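PDB 2HCF: hydrolase, haloacid dehalogenase-like family, which is probably a magnesium-dependent hydrolase of the haloacid dehalogenase superfamily, its substrate not established. Local coordinates for residues Asp28-Val33 with Ala52-Val57. Residues are numbered along the deposited sequence; the frame is centred on the assembly and turned at random.
Sequences DALIEV and AIIYEV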
ATOM      1  N   ASP A  28       2.650   3.774  20.682  1.00 18.69           N
ATOM      2  CA  ASP A  28       1.872   3.318  21.817  1.00 19.51           C
ATOM      3  C   ASP A  28       1.678   1.798  21.894  1.00 19.13           C
ATOM      4  O   ASP A  28       1.631   1.236  22.993  1.00 19.22           O
ATOM      5  CB  ASP A  28       0.498   4.019  21.841  1.00 20.28           C
ATOM      6  CG  ASP A  28       0.577   5.440  22.377  1.00 22.90           C
ATOM      7  OD1 ASP A  28       1.654   5.819  22.897  1.00 26.70           O
ATOM      8  OD2 ASP A  28      -0.427   6.185  22.293  1.00 25.16           O
ATOM      9  N   ALA A  29       1.538   1.140  20.741  1.00 18.22           N
ATOM     10  CA  ALA A  29       1.344  -0.298  20.710  1.00 17.48           C
ATOM     11  C   ALA A  29       2.640  -1.009  21.069  1.00 17.70           C
ATOM     12  O   ALA A  29       2.640  -1.983  21.842  1.00 18.35           O
ATOM     13  CB  ALA A  29       0.843  -0.737  19.350  1.00 17.29           C
ATOM     14  N   LEU A  30       3.753  -0.521  20.540  1.00 17.24           N
ATOM     15  CA  LEU A  30       5.041  -1.087  20.877  1.00 16.71           C
ATOM     16  C   LEU A  30       5.440  -0.862  22.347  1.00 17.08           C
ATOM     17  O   LEU A  30       6.035  -1.742  22.968  1.00 15.71           O
ATOM     18  CB  LEU A  30       6.125  -0.536  19.935  1.00 16.70           C
ATOM     19  CG  LEU A  30       5.912  -0.845  18.459  1.00 16.42           C
ATOM     20  CD1 LEU A  30       7.050  -0.299  17.628  1.00 16.28           C
ATOM     21  CD2 LEU A  30       5.799  -2.363  18.200  1.00 15.77           C
ATOM     22  N   ILE A  31       5.152   0.317  22.892  1.00 16.96           N
ATOM     23  CA  ILE A  31       5.380   0.553  24.326  1.00 18.25           C
ATOM     24  C   ILE A  31       4.593  -0.468  25.152  1.00 18.38           C
ATOM     25  O   ILE A  31       5.107  -1.057  26.109  1.00 17.44           O
ATOM     26  CB  ILE A  31       4.978   1.980  24.745  1.00 17.67           C
ATOM     27  CG1 ILE A  31       5.973   3.001  24.183  1.00 18.94           C
ATOM     28  CG2 ILE A  31       4.935   2.099  26.283  1.00 18.14           C
ATOM     29  CD1 ILE A  31       5.471   4.457  24.209  1.00 19.70           C
ATOM     30  N   GLU A  32       3.346  -0.689  24.757  1.00 19.89           N
ATOM     31  CA  GLU A  32       2.491  -1.634  25.443  1.00 21.03           C
ATOM     32  C   GLU A  32       3.018  -3.065  25.432  1.00 20.39           C
ATOM     33  O   GLU A  32       2.895  -3.770  26.426  1.00 20.04           O
ATOM     34  CB  GLU A  32       1.079  -1.608  24.875  1.00 21.70           C
ATOM     35  CG  GLU A  32       0.157  -2.529  25.635  1.00 23.80           C
ATOM     36  CD  GLU A  32      -1.320  -2.365  25.267  1.00 25.75           C
ATOM     37  OE1 GLU A  32      -1.705  -1.295  24.715  1.00 31.67           O
ATOM     38  OE2 GLU A  32      -2.084  -3.335  25.555  1.00 32.89           O
ATOM     39  N   VAL A  33       3.618  -3.487  24.330  1.00 20.06           N
ATOM     40  CA  VAL A  33       4.017  -4.876  24.150  1.00 19.40           C
ATOM     41  C   VAL A  33       5.477  -5.095  24.546  1.00 18.99           C
ATOM     42  O   VAL A  33       5.784  -6.036  25.270  1.00 18.23           O
ATOM     43  CB  VAL A  33       3.771  -5.316  22.703  1.00 19.46           C
ATOM     44  CG1 VAL A  33       4.391  -6.667  22.397  1.00 18.93           C
ATOM     45  CG2 VAL A  33       2.237  -5.351  22.429  1.00 19.96           C
ATOM     46  N   ALA A  52       8.275  -4.688   8.611  1.00 18.93           N
ATOM     47  CA  ALA A  52       9.664  -4.282   8.498  1.00 18.64           C
ATOM     48  C   ALA A  52       9.913  -3.011   9.347  1.00 18.96           C
ATOM     49  O   ALA A  52      10.989  -2.834   9.928  1.00 19.10           O
ATOM     50  CB  ALA A  52       9.998  -4.038   7.051  1.00 19.91           C
ATOM     51  N   ILE A  53       8.905  -2.158   9.448  1.00 17.82           N
ATOM     52  CA  ILE A  53       9.001  -0.964  10.279  1.00 17.90           C
ATOM     53  C   ILE A  53       9.149  -1.370  11.751  1.00 17.21           C
ATOM     54  O   ILE A  53       9.948  -0.786  12.458  1.00 16.90           O
ATOM     55  CB  ILE A  53       7.761  -0.052  10.109  1.00 17.69           C
ATOM     56  CG1 ILE A  53       7.722   0.522   8.681  1.00 18.67           C
ATOM     57  CG2 ILE A  53       7.812   1.085  11.132  1.00 18.72           C
ATOM     58  CD1 ILE A  53       6.369   1.209   8.343  1.00 18.93           C
ATOM     59  N   ILE A  54       8.390  -2.381  12.187  1.00 17.71           N
ATOM     60  CA  ILE A  54       8.455  -2.875  13.566  1.00 17.80           C
ATOM     61  C   ILE A  54       9.834  -3.393  13.856  1.00 17.93           C
ATOM     62  O   ILE A  54      10.406  -3.035  14.874  1.00 17.55           O
ATOM     63  CB  ILE A  54       7.370  -3.929  13.856  1.00 18.80           C
ATOM     64  CG1 ILE A  54       5.998  -3.245  13.800  1.00 17.78           C
ATOM     65  CG2 ILE A  54       7.610  -4.636  15.198  1.00 18.68           C
ATOM     66  CD1 ILE A  54       4.779  -4.190  13.882  1.00 18.80           C
ATOM     67  N   TYR A  55      10.385  -4.207  12.955  1.00 17.71           N
ATOM     68  CA  TYR A  55      11.747  -4.732  13.152  1.00 18.04           C
ATOM     69  C   TYR A  55      12.792  -3.625  13.176  1.00 18.55           C
ATOM     70  O   TYR A  55      13.711  -3.671  13.996  1.00 18.77           O
ATOM     71  CB  TYR A  55      12.115  -5.828  12.114  1.00 17.91           C
ATOM     72  CG  TYR A  55      11.572  -7.216  12.463  1.00 16.64           C
ATOM     73  CD1 TYR A  55      12.282  -8.088  13.287  1.00 19.10           C
ATOM     74  CD2 TYR A  55      10.344  -7.649  11.978  1.00 16.38           C
ATOM     75  CE1 TYR A  55      11.773  -9.342  13.617  1.00 17.86           C
ATOM     76  CE2 TYR A  55       9.836  -8.899  12.287  1.00 17.84           C
ATOM     77  CZ  TYR A  55      10.547  -9.736  13.122  1.00 19.72           C
ATOM     78  OH  TYR A  55      10.007 -10.970  13.424  1.00 21.12           O
ATOM     79  N   GLU A  56      12.655  -2.636  12.303  1.00 19.67           N
ATOM     80  CA  GLU A  56      13.638  -1.571  12.200  1.00 20.46           C
ATOM     81  C   GLU A  56      13.673  -0.721  13.461  1.00 19.01           C
ATOM     82  O   GLU A  56      14.699  -0.620  14.087  1.00 18.50           O
ATOM     83  CB  GLU A  56      13.437  -0.703  10.951  1.00 20.84           C
ATOM     84  CG  GLU A  56      14.544   0.370  10.820  1.00 22.36           C
ATOM     85  CD  GLU A  56      14.635   1.021   9.438  1.00 25.36           C
ATOM     86  OE1 GLU A  56      13.893   0.626   8.502  1.00 31.52           O
ATOM     87  OE2 GLU A  56      15.475   1.939   9.294  1.00 30.65           O
ATOM     88  N   VAL A  57      12.551  -0.164  13.870  1.00 18.78           N
ATOM     89  CA  VAL A  57      12.561   0.763  15.014  1.00 18.27           C
ATOM     90  C   VAL A  57      12.973   0.106  16.343  1.00 17.93           C
ATOM     91  O   VAL A  57      13.577   0.764  17.208  1.00 17.01           O
ATOM     92  CB  VAL A  57      11.217   1.504  15.148  1.00 18.55           C
ATOM     93  CG1 VAL A  57      10.861   2.185  13.823  1.00 19.44           C
ATOM     94  CG2 VAL A  57      10.126   0.569  15.581  1.00 19.56           C
TER
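The backbones of segments 28-33 and 52-57, both helical, come nearest at Leu30 and Ile54, whose CA atoms are 8.3 Å apart; no hydrogen bond joins the two. How one branched side chain can bridge such a gap is well illustrated by Leu30, which points at the other helix and divides its two methyls between residues one turn apart, Ile54 and Val57. Its CD1 lies 3.8 Å from CG2 of Val57, the two side chains meeting nearly at right angles, while CD2 reaches CG2 of Ile54 at 4.2 Å in a looser, slanting approach. With chi2 at -178°, CD1 of Leu30 lies anti to its own CA and extends the chain toward Val57, while CD2 branches off to the side, where it meets Ile54. On Val57, chi1 of -54° sets CG2 between the backbone N and the carbonyl carbon, and this is the methyl that meets Leu30. All three residues are buried, yet only 111 Å² is lost between the segments, a slender apolar contact away from the magnesium-binding aspartates. It joins helix 21-34 to helix 50-59, and helix 65-86 touches both: Thr78 packs on Ala29 and Val33, Ala69 on Tyr55, while Phe45, from the loop connecting the first two helices, rests on Val57.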